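Local coordinates for adenosine monophosphate-protein transferase (Pyrococcus horikoshii, PDB 2D16) that is of unknown cellular function but probably binds adenosine or its nucleotides and may transfer AMP to other proteins, at residues V29-R34 with K100-V105; A48-K53 with K72-I77; M107-S112 with R127-V132. All coordinates share one frame; numbering follows the deposited sequence.

Contact 1. Residues V29-R34 with K100-V105; sequences VDDLAR and KNHPAV
Leu32, on helix 25-39, and His102, in the loop leading from helix 92-100 into strand 105-112, set the closest backbone approach, with 7.0 Å between their CA atoms. The loop folds as a type I beta turn from His102 to Val105, and a His-carboxylate hydrogen bond ties it to the helix. His102 NE2 donates to Asp31 OD2 over 2.7 Å, a bond bent to 142° at the hydrogen. OD2 accepts on its anti lone pair, on the side away from OD1, and comes in at the ring's edge, tilted from its plane, with carboxylate and imidazole turned 67° apart.

The imidazole is held at its other nitrogen too: Ala104 N, inside the turn, donates to His102 ND1 at 3.0 Å, so the ring's rotation is fixed from both ends. Pro103 CD lies over one face and Leu32 CB over the opposite one, each toward the rim. Asp31 is gripped in the same two-ended way. Its OD1 takes a salt bridge from Arg34 NH2 at 2.9 Å, again through the anti lone pair, while Ile161 of the second subunit packs on that arginine.

Beside the polar bridge, Leu32 joins the turn to the five-stranded sheet, where it touches Ile47 and Phe83; Val105 also rests on Phe83. With CG anti to the backbone N (chi1 -175°), the leucine divides its branches between two partners: CD1 lies 4.0 Å from His102 CD2, and the leucine and valine side chains cross at about a right angle, with Leu32 CD2 4.1 Å from Val105 CG2.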
ATOM      1  N   VAL A  29      42.669 -22.166 -12.218  1.00 20.99           N
ATOM      2  CA  VAL A  29      43.135 -21.286 -11.151  1.00 20.92           C
ATOM      3  C   VAL A  29      42.354 -19.969 -11.171  1.00 21.07           C
ATOM      4  O   VAL A  29      41.945 -19.464 -10.123  1.00 22.21           O
ATOM      5  CB  VAL A  29      44.662 -21.008 -11.256  1.00 21.89           C
ATOM      6  CG1 VAL A  29      44.966 -20.094 -12.435  1.00 21.31           C
ATOM      7  CG2 VAL A  29      45.167 -20.404  -9.948  1.00 22.42           C
ATOM      8  N   ASP A  30      42.119 -19.436 -12.366  1.00 21.85           N
ATOM      9  CA  ASP A  30      41.374 -18.190 -12.526  1.00 22.41           C
ATOM     10  C   ASP A  30      39.864 -18.397 -12.414  1.00 21.04           C
ATOM     11  O   ASP A  30      39.171 -17.644 -11.732  1.00 22.25           O
ATOM     12  CB  ASP A  30      41.665 -17.560 -13.895  1.00 23.16           C
ATOM     13  CG  ASP A  30      42.957 -16.759 -13.927  1.00 24.45           C
ATOM     14  OD1 ASP A  30      43.729 -16.789 -12.943  1.00 23.68           O
ATOM     15  OD2 ASP A  30      43.197 -16.092 -14.958  1.00 25.40           O
ATOM     16  N   ASP A  31      39.352 -19.417 -13.094  1.00 20.74           N
ATOM     17  CA  ASP A  31      37.919 -19.674 -13.092  1.00 20.49           C
ATOM     18  C   ASP A  31      37.360 -20.050 -11.723  1.00 20.40           C
ATOM     19  O   ASP A  31      36.255 -19.638 -11.362  1.00 21.05           O
ATOM     20  CB  ASP A  31      37.581 -20.763 -14.110  1.00 20.75           C
ATOM     21  CG  ASP A  31      36.141 -20.697 -14.562  1.00 22.83           C
ATOM     22  OD1 ASP A  31      35.775 -19.696 -15.215  1.00 22.85           O
ATOM     23  OD2 ASP A  31      35.371 -21.634 -14.265  1.00 22.17           O
ATOM     24  N   LEU A  32      38.115 -20.830 -10.959  1.00 20.89           N
ATOM     25  CA  LEU A  32      37.661 -21.222  -9.629  1.00 21.37           C
ATOM     26  C   LEU A  32      37.717 -19.996  -8.714  1.00 21.31           C
ATOM     27  O   LEU A  32      36.891 -19.842  -7.811  1.00 20.89           O
ATOM     28  CB  LEU A  32      38.535 -22.356  -9.088  1.00 22.49           C
ATOM     29  CG  LEU A  32      38.157 -22.996  -7.748  1.00 25.07           C
ATOM     30  CD1 LEU A  32      36.669 -23.340  -7.715  1.00 23.80           C
ATOM     31  CD2 LEU A  32      39.014 -24.245  -7.542  1.00 25.55           C
ATOM     32  N   ALA A  33      38.687 -19.117  -8.952  1.00 21.21           N
ATOM     33  CA  ALA A  33      38.798 -17.903  -8.144  1.00 20.41           C
ATOM     34  C   ALA A  33      37.539 -17.062  -8.365  1.00 21.03           C
ATOM     35  O   ALA A  33      36.947 -16.547  -7.415  1.00 21.02           O
ATOM     36  CB  ALA A  33      40.047 -17.101  -8.548  1.00 19.07           C
ATOM     37  N   ARG A  34      37.129 -16.929  -9.624  1.00 20.98           N
ATOM     38  CA  ARG A  34      35.935 -16.160  -9.947  1.00 21.75           C
ATOM     39  C   ARG A  34      34.719 -16.789  -9.270  1.00 21.56           C
ATOM     40  O   ARG A  34      33.852 -16.085  -8.751  1.00 21.19           O
ATOM     41  CB  ARG A  34      35.723 -16.098 -11.467  1.00 23.76           C
ATOM     42  CG  ARG A  34      36.696 -15.169 -12.199  1.00 28.51           C
ATOM     43  CD  ARG A  34      36.257 -14.925 -13.646  1.00 32.36           C
ATOM     44  NE  ARG A  34      36.423 -16.102 -14.498  1.00 36.76           N
ATOM     45  CZ  ARG A  34      37.546 -16.410 -15.143  1.00 40.39           C
ATOM     46  NH1 ARG A  34      38.612 -15.623 -15.040  1.00 40.89           N
ATOM     47  NH2 ARG A  34      37.606 -17.506 -15.891  1.00 38.57           N
ATOM     48  N   LYS A 100      33.040 -27.953  -5.200  1.00 18.64           N
ATOM     49  CA  LYS A 100      32.667 -29.282  -5.681  1.00 20.65           C
ATOM     50  C   LYS A 100      31.895 -29.199  -6.997  1.00 21.85           C
ATOM     51  O   LYS A 100      31.967 -30.108  -7.832  1.00 24.59           O
ATOM     52  CB  LYS A 100      31.811 -30.017  -4.635  1.00 20.12           C
ATOM     53  CG  LYS A 100      32.583 -30.466  -3.407  1.00 19.00           C
ATOM     54  CD  LYS A 100      31.699 -31.184  -2.379  1.00 20.14           C
ATOM     55  CE  LYS A 100      30.624 -30.268  -1.820  1.00 21.35           C
ATOM     56  NZ  LYS A 100      29.869 -30.899  -0.693  1.00 17.76           N
ATOM     57  N   ASN A 101      31.164 -28.105  -7.187  1.00 22.41           N
ATOM     58  CA  ASN A 101      30.367 -27.926  -8.395  1.00 24.39           C
ATOM     59  C   ASN A 101      31.162 -27.426  -9.598  1.00 21.80           C
ATOM     60  O   ASN A 101      30.630 -27.372 -10.709  1.00 22.96           O
ATOM     61  CB  ASN A 101      29.201 -26.968  -8.126  1.00 29.14           C
ATOM     62  CG  ASN A 101      28.221 -27.510  -7.093  1.00 34.78           C
ATOM     63  OD1 ASN A 101      27.995 -28.720  -7.008  1.00 38.74           O
ATOM     64  ND2 ASN A 101      27.619 -26.611  -6.316  1.00 36.92           N
ATOM     65  N   HIS A 102      32.423 -27.059  -9.392  1.00 19.67           N
ATOM     66  CA  HIS A 102      33.220 -26.564 -10.514  1.00 18.95           C
ATOM     67  C   HIS A 102      33.547 -27.724 -11.457  1.00 17.96           C
ATOM     68  O   HIS A 102      34.002 -28.781 -11.021  1.00 16.82           O
ATOM     69  CB  HIS A 102      34.499 -25.895 -10.028  1.00 18.69           C
ATOM     70  CG  HIS A 102      35.215 -25.138 -11.100  1.00 20.67           C
ATOM     71  ND1 HIS A 102      36.043 -25.749 -12.018  1.00 21.68           N
ATOM     72  CD2 HIS A 102      35.179 -23.828 -11.439  1.00 20.36           C
ATOM     73  CE1 HIS A 102      36.487 -24.849 -12.875  1.00 21.35           C
ATOM     74  NE2 HIS A 102      35.977 -23.674 -12.548  1.00 20.92           N
ATOM     75  N   PRO A 103      33.331 -27.525 -12.768  1.00 18.24           N
ATOM     76  CA  PRO A 103      33.589 -28.560 -13.778  1.00 18.75           C
ATOM     77  C   PRO A 103      35.012 -29.089 -13.931  1.00 18.80           C
ATOM     78  O   PRO A 103      35.214 -30.130 -14.551  1.00 17.47           O
ATOM     79  CB  PRO A 103      33.061 -27.921 -15.061  1.00 18.36           C
ATOM     80  CG  PRO A 103      33.370 -26.461 -14.851  1.00 20.11           C
ATOM     81  CD  PRO A 103      32.944 -26.252 -13.405  1.00 18.09           C
ATOM     82  N   ALA A 104      35.996 -28.391 -13.370  1.00 18.69           N
ATOM     83  CA  ALA A 104      37.382 -28.842 -13.476  1.00 19.33           C
ATOM     84  C   ALA A 104      37.925 -29.354 -12.143  1.00 19.47           C
ATOM     85  O   ALA A 104      39.121 -29.616 -12.004  1.00 18.85           O
ATOM     86  CB  ALA A 104      38.268 -27.709 -14.017  1.00 18.47           C
ATOM     87  N   VAL A 105      37.042 -29.502 -11.160  1.00 19.00           N
ATOM     88  CA  VAL A 105      37.447 -30.009  -9.861  1.00 17.90           C
ATOM     89  C   VAL A 105      37.088 -31.483  -9.763  1.00 16.20           C
ATOM     90  O   VAL A 105      35.961 -31.873 -10.076  1.00 17.76           O
ATOM     91  CB  VAL A 105      36.755 -29.238  -8.716  1.00 18.63           C
ATOM     92  CG1 VAL A 105      36.947 -29.972  -7.386  1.00 20.81           C
ATOM     93  CG2 VAL A 105      37.339 -27.830  -8.628  1.00 18.91           C
TER

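Contact 2. Residues A48-K53 with K72-I77; sequences AMNEAK and KNAVKI
Ala48 and Ala74 meet where helix 64-77 lies against strand 44-51 of the five-stranded antiparallel sheet, an alpha/beta layer packing. Strand 48-51 and helix 72-77 run the same way at 30°, their axes approaching to 7.7 Å. The apolar part is small: Ala48 CB and Ala74 CB touch at 3.5 Å, both pointing at the opposite segment, and two methyls allow the helix to lie close to the strand. Thr57 and Val84 of the flanking strands also touch Ala74.

The polar part belongs to Asn50. Its CG stands anti to the carbonyl carbon (chi1 -58°), which carries the amide up to the helix backbone, where ND2 donates to Ala74 O at 3.0 Å. The bond is fairly straight, 155° at the hydrogen, and the acceptor sits near the plane of the asparagine amide; relative to the helix carbonyl, however, the nitrogen stands well above the carbonyl plane. ND2 has a second acceptor in Ala79 O, while OD1 is taken by Thr57 OG1, its strongest partner. The buried amide is thus used at both ends and its flip settled, even though this leaves two acceptors fairly near each other, Asn50 OD1 and Ala74 O, at 3.4 Å.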
ATOM      1  N   ALA A  48      46.100 -21.165  -5.396  1.00 19.58           N
ATOM      2  CA  ALA A  48      47.243 -21.566  -6.201  1.00 19.66           C
ATOM      3  C   ALA A  48      46.984 -22.981  -6.700  1.00 20.40           C
ATOM      4  O   ALA A  48      46.360 -23.786  -6.010  1.00 20.36           O
ATOM      5  CB  ALA A  48      48.515 -21.520  -5.370  1.00 19.48           C
ATOM      6  N   MET A  49      47.456 -23.279  -7.903  1.00 18.91           N
ATOM      7  CA  MET A  49      47.246 -24.593  -8.484  1.00 20.15           C
ATOM      8  C   MET A  49      48.467 -24.982  -9.297  1.00 21.11           C
ATOM      9  O   MET A  49      49.014 -24.166 -10.045  1.00 22.19           O
ATOM     10  CB  MET A  49      45.998 -24.568  -9.364  1.00 19.76           C
ATOM     11  CG  MET A  49      45.537 -25.932  -9.836  1.00 19.46           C
ATOM     12  SD  MET A  49      43.872 -25.819 -10.512  1.00 20.87           S
ATOM     13  CE  MET A  49      43.581 -27.553 -10.977  1.00 21.03           C
ATOM     14  N   ASN A  50      48.890 -26.233  -9.148  1.00 20.61           N
ATOM     15  CA  ASN A  50      50.076 -26.723  -9.838  1.00 21.42           C
ATOM     16  C   ASN A  50      49.838 -27.265 -11.236  1.00 22.47           C
ATOM     17  O   ASN A  50      48.932 -28.065 -11.466  1.00 21.80           O
ATOM     18  CB  ASN A  50      50.766 -27.796  -8.992  1.00 21.42           C
ATOM     19  CG  ASN A  50      51.153 -27.289  -7.622  1.00 22.64           C
ATOM     20  OD1 ASN A  50      51.530 -26.129  -7.468  1.00 22.56           O
ATOM     21  ND2 ASN A  50      51.067 -28.157  -6.616  1.00 21.19           N
ATOM     22  N   GLU A  51      50.670 -26.814 -12.169  1.00 22.75           N
ATOM     23  CA  GLU A  51      50.598 -27.254 -13.556  1.00 23.70           C
ATOM     24  C   GLU A  51      51.826 -28.135 -13.794  1.00 23.86           C
ATOM     25  O   GLU A  51      52.964 -27.674 -13.690  1.00 24.31           O
ATOM     26  CB  GLU A  51      50.611 -26.045 -14.494  1.00 23.80           C
ATOM     27  CG  GLU A  51      50.402 -26.406 -15.950  1.00 24.96           C
ATOM     28  CD  GLU A  51      50.510 -25.207 -16.867  1.00 26.17           C
ATOM     29  OE1 GLU A  51      50.970 -24.142 -16.406  1.00 28.22           O
ATOM     30  OE2 GLU A  51      50.146 -25.336 -18.055  1.00 29.76           O
ATOM     31  N   ALA A  52      51.584 -29.404 -14.109  1.00 24.69           N
ATOM     32  CA  ALA A  52      52.650 -30.383 -14.314  1.00 26.36           C
ATOM     33  C   ALA A  52      53.638 -30.135 -15.451  1.00 27.70           C
ATOM     34  O   ALA A  52      54.845 -30.056 -15.216  1.00 27.02           O
ATOM     35  CB  ALA A  52      52.039 -31.773 -14.471  1.00 27.40           C
ATOM     36  N   LYS A  53      53.134 -30.026 -16.676  1.00 28.86           N
ATOM     37  CA  LYS A  53      53.991 -29.835 -17.845  1.00 31.15           C
ATOM     38  C   LYS A  53      55.132 -28.833 -17.625  1.00 30.64           C
ATOM     39  O   LYS A  53      56.305 -29.189 -17.747  1.00 31.25           O
ATOM     40  CB  LYS A  53      53.287 -29.756 -19.213  1.00 33.47           C
ATOM     41  CG  LYS A  53      53.945 -29.719 -20.594  1.00 39.01           C
ATOM     42  CD  LYS A  53      52.968 -29.543 -21.758  1.00 41.75           C
ATOM     43  CE  LYS A  53      53.303 -29.325 -23.237  1.00 43.59           C
ATOM     44  NZ  LYS A  53      52.271 -29.217 -24.268  1.00 45.04           N
ATOM     45  N   LYS A  72      52.966 -20.422  -1.891  1.00 21.82           N
ATOM     46  CA  LYS A  72      54.067 -21.024  -1.152  1.00 23.61           C
ATOM     47  C   LYS A  72      53.704 -22.442  -0.711  1.00 22.67           C
ATOM     48  O   LYS A  72      54.517 -23.358  -0.825  1.00 22.26           O
ATOM     49  CB  LYS A  72      54.406 -20.170   0.071  1.00 23.37           C
ATOM     50  CG  LYS A  72      55.626 -20.642   0.845  1.00 27.03           C
ATOM     51  CD  LYS A  72      55.882 -19.733   2.044  1.00 28.75           C
ATOM     52  CE  LYS A  72      57.105 -20.176   2.832  1.00 31.90           C
ATOM     53  NZ  LYS A  72      57.342 -19.317   4.030  1.00 32.60           N
ATOM     54  N   ASN A  73      52.486 -22.616  -0.206  1.00 21.67           N
ATOM     55  CA  ASN A  73      52.028 -23.933   0.240  1.00 22.37           C
ATOM     56  C   ASN A  73      51.865 -24.876  -0.950  1.00 22.15           C
ATOM     57  O   ASN A  73      52.252 -26.044  -0.890  1.00 22.26           O
ATOM     58  CB  ASN A  73      50.683 -23.827   0.970  1.00 22.19           C
ATOM     59  CG  ASN A  73      50.826 -23.371   2.415  1.00 23.26           C
ATOM     60  OD1 ASN A  73      51.426 -24.059   3.246  1.00 25.01           O
ATOM     61  ND2 ASN A  73      50.283 -22.204   2.718  1.00 23.89           N
ATOM     62  N   ALA A  74      51.289 -24.362  -2.030  1.00 21.10           N
ATOM     63  CA  ALA A  74      51.069 -25.164  -3.228  1.00 20.33           C
ATOM     64  C   ALA A  74      52.360 -25.669  -3.871  1.00 21.31           C
ATOM     65  O   ALA A  74      52.444 -26.833  -4.257  1.00 20.70           O
ATOM     66  CB  ALA A  74      50.259 -24.370  -4.246  1.00 19.05           C
ATOM     67  N   VAL A  75      53.367 -24.807  -3.992  1.00 21.25           N
ATOM     68  CA  VAL A  75      54.618 -25.229  -4.617  1.00 22.53           C
ATOM     69  C   VAL A  75      55.366 -26.232  -3.733  1.00 23.13           C
ATOM     70  O   VAL A  75      56.089 -27.096  -4.236  1.00 23.50           O
ATOM     71  CB  VAL A  75      55.535 -24.010  -4.956  1.00 21.62           C
ATOM     72  CG1 VAL A  75      56.198 -23.472  -3.713  1.00 21.75           C
ATOM     73  CG2 VAL A  75      56.570 -24.419  -5.995  1.00 22.52           C
ATOM     74  N   LYS A  76      55.177 -26.125  -2.421  1.00 23.35           N
ATOM     75  CA  LYS A  76      55.820 -27.046  -1.497  1.00 24.38           C
ATOM     76  C   LYS A  76      55.164 -28.413  -1.676  1.00 23.48           C
ATOM     77  O   LYS A  76      55.847 -29.429  -1.756  1.00 23.30           O
ATOM     78  CB  LYS A  76      55.661 -26.568  -0.052  1.00 26.96           C
ATOM     79  CG  LYS A  76      56.431 -27.413   0.955  1.00 31.86           C
ATOM     80  CD  LYS A  76      57.910 -27.499   0.584  1.00 35.11           C
ATOM     81  CE  LYS A  76      58.674 -28.415   1.528  1.00 38.33           C
ATOM     82  NZ  LYS A  76      58.580 -27.954   2.941  1.00 40.46           N
ATOM     83  N   ILE A  77      53.837 -28.430  -1.749  1.00 22.89           N
ATOM     84  CA  ILE A  77      53.110 -29.680  -1.953  1.00 22.16           C
ATOM     85  C   ILE A  77      53.558 -30.244  -3.302  1.00 21.81           C
ATOM     86  O   ILE A  77      53.780 -31.446  -3.443  1.00 22.65           O
ATOM     87  CB  ILE A  77      51.586 -29.437  -1.942  1.00 22.60           C
ATOM     88  CG1 ILE A  77      51.143 -29.094  -0.514  1.00 22.71           C
ATOM     89  CG2 ILE A  77      50.850 -30.662  -2.476  1.00 22.31           C
ATOM     90  CD1 ILE A  77      49.708 -28.621  -0.402  1.00 24.05           C
TER

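Contact 3. Residues M107-S112 with R127-V132; sequences MIYGAS and RAVIGV. With NA (sodium ion), chain E.
Val129 CG1 sits over one face of the Tyr109 ring, 3.7 Å from the ring centroid and 12° off its normal, a CH-pi contact reached with CG1 anti to the valine's backbone N (chi1 170°). Met107 SD lies over the centre of the opposite face. Val132 takes the near end of the tyrosine: its CG1 is 3.8 Å from Tyr109 CB, and its CG2 is 3.7 Å from Tyr109 O. At the far end a water donates both to Tyr109 OH at 3.0 Å and to Val129 O at 2.7 Å, while the hydroxyl's strongest partner is Gln21 OE1. Replacing Tyr109 by an alanine is likely to open a gap between Val129 CG1 and Met107 SD and to leave Gln21 OE1 without the hydroxyl.

Two sheets face each other through these side chains, and each strand carries a classic beta bulge: Tyr109 and Gly110 opposite Ile19, Ile130 and Gly131 opposite Ile119. A side chain on Gly110 would come tight against Val132 CG2. At the Ile130 bulge, the sodium ion is bound by Ile130 O at 2.4 Å and by a second water, which donates to Val129 O.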
ATOM      1  N   MET A 107      38.091 -33.509  -6.804  1.00 17.58           N
ATOM      2  CA  MET A 107      37.718 -33.706  -5.414  1.00 18.60           C
ATOM      3  C   MET A 107      38.377 -32.707  -4.480  1.00 18.41           C
ATOM      4  O   MET A 107      39.269 -31.957  -4.876  1.00 18.37           O
ATOM      5  CB  MET A 107      38.075 -35.134  -4.978  1.00 19.87           C
ATOM      6  CG  MET A 107      39.545 -35.501  -5.140  1.00 21.97           C
ATOM      7  SD  MET A 107      40.609 -34.862  -3.838  1.00 28.35           S
ATOM      8  CE  MET A 107      40.162 -35.973  -2.472  1.00 23.50           C
ATOM      9  N   ILE A 108      37.899 -32.690  -3.242  1.00 17.73           N
ATOM     10  CA  ILE A 108      38.433 -31.815  -2.205  1.00 17.91           C
ATOM     11  C   ILE A 108      38.956 -32.716  -1.084  1.00 18.22           C
ATOM     12  O   ILE A 108      38.208 -33.523  -0.528  1.00 18.69           O
ATOM     13  CB  ILE A 108      37.342 -30.883  -1.637  1.00 17.08           C
ATOM     14  CG1 ILE A 108      36.735 -30.032  -2.761  1.00 18.66           C
ATOM     15  CG2 ILE A 108      37.947 -29.982  -0.553  1.00 17.45           C
ATOM     16  CD1 ILE A 108      35.621 -29.106  -2.305  1.00 17.03           C
ATOM     17  N   TYR A 109      40.242 -32.581  -0.769  1.00 17.98           N
ATOM     18  CA  TYR A 109      40.891 -33.379   0.273  1.00 17.33           C
ATOM     19  C   TYR A 109      40.391 -33.046   1.682  1.00 18.05           C
ATOM     20  O   TYR A 109      40.175 -33.939   2.507  1.00 18.36           O
ATOM     21  CB  TYR A 109      42.412 -33.174   0.208  1.00 17.20           C
ATOM     22  CG  TYR A 109      43.061 -33.763  -1.030  1.00 16.30           C
ATOM     23  CD1 TYR A 109      43.234 -35.141  -1.159  1.00 18.06           C
ATOM     24  CD2 TYR A 109      43.493 -32.943  -2.072  1.00 18.11           C
ATOM     25  CE1 TYR A 109      43.823 -35.695  -2.303  1.00 19.11           C
ATOM     26  CE2 TYR A 109      44.083 -33.485  -3.220  1.00 19.08           C
ATOM     27  CZ  TYR A 109      44.245 -34.857  -3.326  1.00 18.75           C
ATOM     28  OH  TYR A 109      44.826 -35.392  -4.456  1.00 19.65           O
ATOM     29  N   GLY A 110      40.208 -31.761   1.957  1.00 17.28           N
ATOM     30  CA  GLY A 110      39.744 -31.353   3.270  1.00 18.32           C
ATOM     31  C   GLY A 110      39.683 -29.846   3.387  1.00 19.54           C
ATOM     32  O   GLY A 110      40.140 -29.138   2.494  1.00 18.85           O
ATOM     33  N   ALA A 111      39.119 -29.354   4.485  1.00 18.32           N
ATOM     34  CA  ALA A 111      38.999 -27.914   4.694  1.00 19.74           C
ATOM     35  C   ALA A 111      38.734 -27.583   6.156  1.00 20.76           C
ATOM     36  O   ALA A 111      37.906 -28.224   6.799  1.00 19.02           O
ATOM     37  CB  ALA A 111      37.868 -27.359   3.837  1.00 21.38           C
ATOM     38  N   SER A 112      39.434 -26.577   6.674  1.00 21.58           N
ATOM     39  CA  SER A 112      39.233 -26.152   8.057  1.00 22.74           C
ATOM     40  C   SER A 112      40.229 -25.075   8.447  1.00 22.96           C
ATOM     41  O   SER A 112      40.998 -24.591   7.613  1.00 21.00           O
ATOM     42  CB  SER A 112      39.374 -27.333   9.026  1.00 25.13           C
ATOM     43  OG  SER A 112      40.724 -27.555   9.388  1.00 25.48           O
ATOM     44  N   ARG A 127      54.829 -36.041  -7.496  1.00 20.88           N
ATOM     45  CA  ARG A 127      54.281 -36.093  -6.147  1.00 20.19           C
ATOM     46  C   ARG A 127      52.772 -36.301  -6.114  1.00 19.11           C
ATOM     47  O   ARG A 127      52.055 -35.962  -7.058  1.00 18.30           O
ATOM     48  CB  ARG A 127      54.678 -34.814  -5.397  1.00 20.88           C
ATOM     49  CG  ARG A 127      56.183 -34.746  -5.112  1.00 21.79           C
ATOM     50  CD  ARG A 127      56.683 -33.326  -4.863  1.00 22.16           C
ATOM     51  NE  ARG A 127      56.274 -32.767  -3.575  1.00 23.70           N
ATOM     52  CZ  ARG A 127      56.848 -33.048  -2.408  1.00 25.15           C
ATOM     53  NH1 ARG A 127      57.867 -33.895  -2.346  1.00 26.06           N
ATOM     54  NH2 ARG A 127      56.414 -32.459  -1.299  1.00 23.68           N
ATOM     55  N   ALA A 128      52.299 -36.870  -5.010  1.00 20.53           N
ATOM     56  CA  ALA A 128      50.881 -37.150  -4.843  1.00 19.55           C
ATOM     57  C   ALA A 128      50.437 -36.895  -3.410  1.00 19.28           C
ATOM     58  O   ALA A 128      51.145 -37.226  -2.465  1.00 20.67           O
ATOM     59  CB  ALA A 128      50.605 -38.602  -5.209  1.00 20.92           C
ATOM     60  N   VAL A 129      49.264 -36.292  -3.252  1.00 19.23           N
ATOM     61  CA  VAL A 129      48.732 -36.047  -1.917  1.00 18.98           C
ATOM     62  C   VAL A 129      48.041 -37.346  -1.521  1.00 19.26           C
ATOM     63  O   VAL A 129      47.087 -37.762  -2.180  1.00 21.73           O
ATOM     64  CB  VAL A 129      47.689 -34.909  -1.924  1.00 19.48           C
ATOM     65  CG1 VAL A 129      46.978 -34.844  -0.576  1.00 20.57           C
ATOM     66  CG2 VAL A 129      48.365 -33.576  -2.237  1.00 19.60           C
ATOM     67  N   ILE A 130      48.517 -37.997  -0.464  1.00 18.55           N
ATOM     68  CA  ILE A 130      47.890 -39.248  -0.046  1.00 18.88           C
ATOM     69  C   ILE A 130      46.973 -39.069   1.151  1.00 17.59           C
ATOM     70  O   ILE A 130      46.316 -40.007   1.591  1.00 18.97           O
ATOM     71  CB  ILE A 130      48.942 -40.357   0.247  1.00 19.24           C
ATOM     72  CG1 ILE A 130      49.837 -39.966   1.426  1.00 19.68           C
ATOM     73  CG2 ILE A 130      49.773 -40.607  -1.006  1.00 19.30           C
ATOM     74  CD1 ILE A 130      50.794 -41.074   1.852  1.00 20.56           C
ATOM     75  N   GLY A 131      46.911 -37.854   1.684  1.00 18.37           N
ATOM     76  CA  GLY A 131      46.025 -37.630   2.812  1.00 18.79           C
ATOM     77  C   GLY A 131      46.268 -36.309   3.500  1.00 18.38           C
ATOM     78  O   GLY A 131      47.256 -35.631   3.223  1.00 19.72           O
ATOM     79  N   VAL A 132      45.356 -35.940   4.391  1.00 18.79           N
ATOM     80  CA  VAL A 132      45.499 -34.699   5.131  1.00 18.57           C
ATOM     81  C   VAL A 132      45.229 -34.928   6.608  1.00 20.38           C
ATOM     82  O   VAL A 132      44.350 -35.705   6.975  1.00 19.71           O
ATOM     83  CB  VAL A 132      44.534 -33.606   4.609  1.00 20.28           C
ATOM     84  CG1 VAL A 132      44.879 -33.261   3.161  1.00 20.43           C
ATOM     85  CG2 VAL A 132      43.082 -34.074   4.720  1.00 21.33           C
TER
HETATM   86 NA    NA E1001      44.820 -41.033  -0.022  0.50 22.13          NA
HETATM   87  O   HOH W   1      46.366 -37.973  -4.822  1.00 20.18           O
HETATM   88  O   HOH W   2      44.694 -38.817  -0.962  1.00 18.04           O

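How the contacts relate
Contacts 1 and 2 belong to the five-stranded sheet and its helices, and contact 3 joins that sheet to the three-stranded one. Both segments of contact 2 fall between those of contact 1 in sequence; contact 3 comes after. Contacts 2 and 3, with centres 13 Å apart, are linked by Arg127, whose NE probably donates to Ile77 O at 2.8 Å, and by Ile77 CG2 packing on Val129 CG2. Contact 1 lies about 16 Å from each of the others, centre to centre; it meets contact 2 where Val29 CG2 lies 4.2 Å from Met49 N, and contact 3 where Lys100 CG touches Ile108 CD1 at 3.5 Å. The sodium ion sits at contact 3, on the three-stranded sheet.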